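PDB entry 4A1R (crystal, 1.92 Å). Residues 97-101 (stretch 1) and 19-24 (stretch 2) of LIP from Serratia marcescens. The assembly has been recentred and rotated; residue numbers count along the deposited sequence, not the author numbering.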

ATOM      1  N   GLU A  97      -9.358  -2.689  -4.155  1.00 17.85           N
ATOM      2  CA  GLU A  97     -10.567  -2.385  -4.972  1.00 19.75           C
ATOM      3  C   GLU A  97     -11.730  -3.326  -4.575  1.00 23.20           C
ATOM      4  O   GLU A  97     -12.107  -4.255  -5.317  1.00 20.72           O
ATOM      5  CB  GLU A  97     -10.239  -2.468  -6.470  1.00 20.71           C
ATOM      6  CG  GLU A  97      -9.082  -1.535  -6.883  1.00 18.54           C
ATOM      7  CD  GLU A  97      -8.923  -1.322  -8.397  1.00 24.24           C
ATOM      8  OE1 GLU A  97      -9.614  -1.993  -9.178  1.00 26.63           O
ATOM      9  OE2 GLU A  97      -8.089  -0.463  -8.788  1.00 25.22           O
ATOM     10  N   TYR A  98     -12.252  -3.130  -3.364  1.00 19.13           N
ATOM     11  CA  TYR A  98     -13.424  -3.879  -2.904  1.00 21.45           C
ATOM     12  C   TYR A  98     -14.598  -3.680  -3.881  1.00 22.53           C
ATOM     13  O   TYR A  98     -14.815  -2.565  -4.358  1.00 22.69           O
ATOM     14  CB  TYR A  98     -13.887  -3.365  -1.534  1.00 19.39           C
ATOM     15  CG  TYR A  98     -12.957  -3.741  -0.386  1.00 19.90           C
ATOM     16  CD1 TYR A  98     -13.109  -4.955   0.291  1.00 18.64           C
ATOM     17  CD2 TYR A  98     -11.930  -2.887  -0.001  1.00 21.03           C
ATOM     18  CE1 TYR A  98     -12.278  -5.289   1.343  1.00 20.05           C
ATOM     19  CE2 TYR A  98     -11.079  -3.226   1.038  1.00 23.45           C
ATOM     20  CZ  TYR A  98     -11.250  -4.435   1.700  1.00 21.93           C
ATOM     21  OH  TYR A  98     -10.400  -4.778   2.744  1.00 28.35           O
ATOM     22  N   GLN A  99     -15.386  -4.725  -4.089  1.00 19.11           N
ATOM     23  CA  GLN A  99     -16.629  -4.587  -4.930  1.00 24.48           C
ATOM     24  C   GLN A  99     -17.729  -3.732  -4.295  1.00 29.91           C
ATOM     25  O   GLN A  99     -18.588  -3.166  -4.998  1.00 33.56           O
ATOM     26  CB  GLN A  99     -17.236  -5.948  -5.243  1.00 26.64           C
ATOM     27  CG  GLN A  99     -16.343  -6.982  -5.899  1.00 25.99           C
ATOM     28  CD  GLN A  99     -17.125  -8.258  -6.153  1.00 31.06           C
ATOM     29  OE1 GLN A  99     -18.315  -8.335  -5.828  1.00 41.85           O
ATOM     30  NE2 GLN A  99     -16.488  -9.238  -6.762  1.00 25.95           N
ATOM     31  N   ASN A 100     -17.714  -3.640  -2.971  1.00 27.26           N
ATOM     32  CA  ASN A 100     -18.681  -2.827  -2.248  1.00 29.40           C
ATOM     33  C   ASN A 100     -17.927  -1.833  -1.421  1.00 26.50           C
ATOM     34  O   ASN A 100     -17.595  -2.104  -0.277  1.00 30.78           O
ATOM     35  CB  ASN A 100     -19.535  -3.702  -1.328  1.00 35.43           C
ATOM     36  CG  ASN A 100     -20.667  -4.374  -2.059  1.00 39.70           C
ATOM     37  OD1 ASN A 100     -20.631  -5.579  -2.320  1.00 52.37           O
ATOM     38  ND2 ASN A 100     -21.663  -3.589  -2.429  1.00 35.87           N
ATOM     39  N   LEU A 101     -17.671  -0.676  -2.008  1.00 24.78           N
ATOM     40  CA  LEU A 101     -16.769   0.309  -1.446  1.00 29.92           C
ATOM     41  C   LEU A 101     -17.271   0.972  -0.157  1.00 32.63           C
ATOM     42  O   LEU A 101     -16.472   1.380   0.702  1.00 22.02           O
ATOM     43  CB  LEU A 101     -16.570   1.412  -2.474  1.00 30.51           C
ATOM     44  CG  LEU A 101     -15.486   1.321  -3.522  1.00 36.85           C
ATOM     45  CD1 LEU A 101     -15.511   2.675  -4.186  1.00 48.91           C
ATOM     46  CD2 LEU A 101     -14.105   1.024  -2.936  1.00 29.96           C
TER
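Stretch 2 19-24: QVNAAA

Stretch 2 meets stretch 1 as one loop laid along another, a small contact centred on the side-chain carbonyl of Asn21, which receives a backbone N-H directly and a water hydrogen beside it. Neither segment forms a regular helix or strand, and the contact buries 283 Å² summed over both sides. The two stretches run in the same direction along the contact: Tyr98 CA lies 5.7 Å from Asn21 CA, and Asn100 CA, two residues on, lies 6.5 Å from Ala23 CA.

Asn21 has positive phi and psi (63/47), whereas Val20 before it and Ala22 and Ala23 after it are extended (-64/139, -114/114 and -60/164). Its CA-to-CB bond points sideways, but with chi1 in the t well the end of the side chain comes nearer to stretch 1. There Gln99 N donates to Asn21 OD1 at 2.8 Å, with a nearly straight N-H...O angle of 173°. The same oxygen accepts from a water whose oxygen lies 2.8 Å from Asn21 OD1; that water in turn accepts from Asn100 N, its oxygen 3.2 Å from Asn100 N, so two successive backbone amides of stretch 1 are tied to one side-chain oxygen, one directly and one through water. Asn21 ND2 is hydrogen-bonded elsewhere in the structure.

Around this polar centre the contacts are mostly van der Waals. The CA-to-CB bond of Tyr98 points sideways, but the end of the side chain (chi1 m) comes nearer, with Tyr98 CE1 3.7 Å from Val20 CG2, an apolar contact between two buried residues. Further along, Gln99 and Asn100 both direct CA-to-CB toward stretch 2 and reach the methyl of Ala23: Asn100 OD1 lies 3.2 Å from Ala23 CB, and Gln99 OE1 4.1 Å from Ala23 CB. Ala22 turns its CA-to-CB bond away from stretch 1, and Gln19 and Leu101 remain out of reach.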

ATOM      1  N   GLN A  19     -13.161 -14.144   4.346  1.00 33.75           N
ATOM      2  CA  GLN A  19     -14.436 -13.548   3.949  1.00 42.21           C
ATOM      3  C   GLN A  19     -14.299 -12.217   3.235  1.00 37.60           C
ATOM      4  O   GLN A  19     -15.289 -11.499   3.082  1.00 38.33           O
ATOM      5  CB  GLN A  19     -15.353 -13.342   5.160  1.00 43.11           C
ATOM      6  CG  GLN A  19     -15.785 -14.613   5.889  1.00 59.40           C
ATOM      7  CD  GLN A  19     -16.247 -15.721   4.959  1.00 54.79           C
ATOM      8  OE1 GLN A  19     -17.050 -15.506   4.044  1.00 59.41           O
ATOM      9  NE2 GLN A  19     -15.745 -16.926   5.200  1.00 69.10           N
ATOM     10  N   VAL A  20     -13.079 -11.862   2.837  1.00 29.22           N
ATOM     11  CA  VAL A  20     -12.852 -10.538   2.274  1.00 30.35           C
ATOM     12  C   VAL A  20     -13.657 -10.445   0.971  1.00 22.67           C
ATOM     13  O   VAL A  20     -13.764 -11.419   0.193  1.00 29.79           O
ATOM     14  CB  VAL A  20     -11.335 -10.253   2.024  1.00 24.44           C
ATOM     15  CG1 VAL A  20     -10.865 -10.932   0.748  1.00 31.76           C
ATOM     16  CG2 VAL A  20     -11.040  -8.748   2.005  1.00 29.80           C
ATOM     17  N   ASN A  21     -14.267  -9.284   0.782  1.00 32.11           N
ATOM     18  CA  ASN A  21     -14.741  -8.883  -0.522  1.00 30.90           C
ATOM     19  C   ASN A  21     -15.820  -9.788  -1.069  1.00 31.51           C
ATOM     20  O   ASN A  21     -15.763 -10.215  -2.226  1.00 32.85           O
ATOM     21  CB  ASN A  21     -13.569  -8.858  -1.498  1.00 28.97           C
ATOM     22  CG  ASN A  21     -13.909  -8.150  -2.790  1.00 24.66           C
ATOM     23  OD1 ASN A  21     -14.608  -7.134  -2.780  1.00 26.23           O
ATOM     24  ND2 ASN A  21     -13.359  -8.648  -3.893  1.00 22.92           N
ATOM     25  N   ALA A  22     -16.791 -10.081  -0.214  1.00 41.14           N
ATOM     26  CA  ALA A  22     -17.955 -10.847  -0.588  1.00 36.62           C
ATOM     27  C   ALA A  22     -19.126  -9.889  -0.473  1.00 43.79           C
ATOM     28  O   ALA A  22     -19.447  -9.391   0.618  1.00 40.41           O
ATOM     29  CB  ALA A  22     -18.136 -12.035   0.341  1.00 44.13           C
ATOM     30  N   ALA A  23     -19.722  -9.592  -1.619  1.00 38.66           N
ATOM     31  CA  ALA A  23     -20.961  -8.841  -1.685  1.00 41.78           C
ATOM     32  C   ALA A  23     -22.087  -9.585  -0.924  1.00 41.81           C
ATOM     33  O   ALA A  23     -21.956 -10.776  -0.598  1.00 42.90           O
ATOM     34  CB  ALA A  23     -21.342  -8.637  -3.148  1.00 50.73           C
ATOM     35  N   ALA A  24     -23.175  -8.883  -0.623  1.00 40.37           N
ATOM     36  CA  ALA A  24     -24.394  -9.555  -0.168  1.00 43.78           C
ATOM     37  C   ALA A  24     -24.748 -10.748  -1.088  1.00 52.74           C
ATOM     38  O   ALA A  24     -24.780 -10.624  -2.322  1.00 36.97           O
ATOM     39  CB  ALA A  24     -25.546  -8.562  -0.075  1.00 47.15           C
TER
HETATM   40  O   HOH W   1     -16.490  -5.894  -1.092  1.00 25.50           O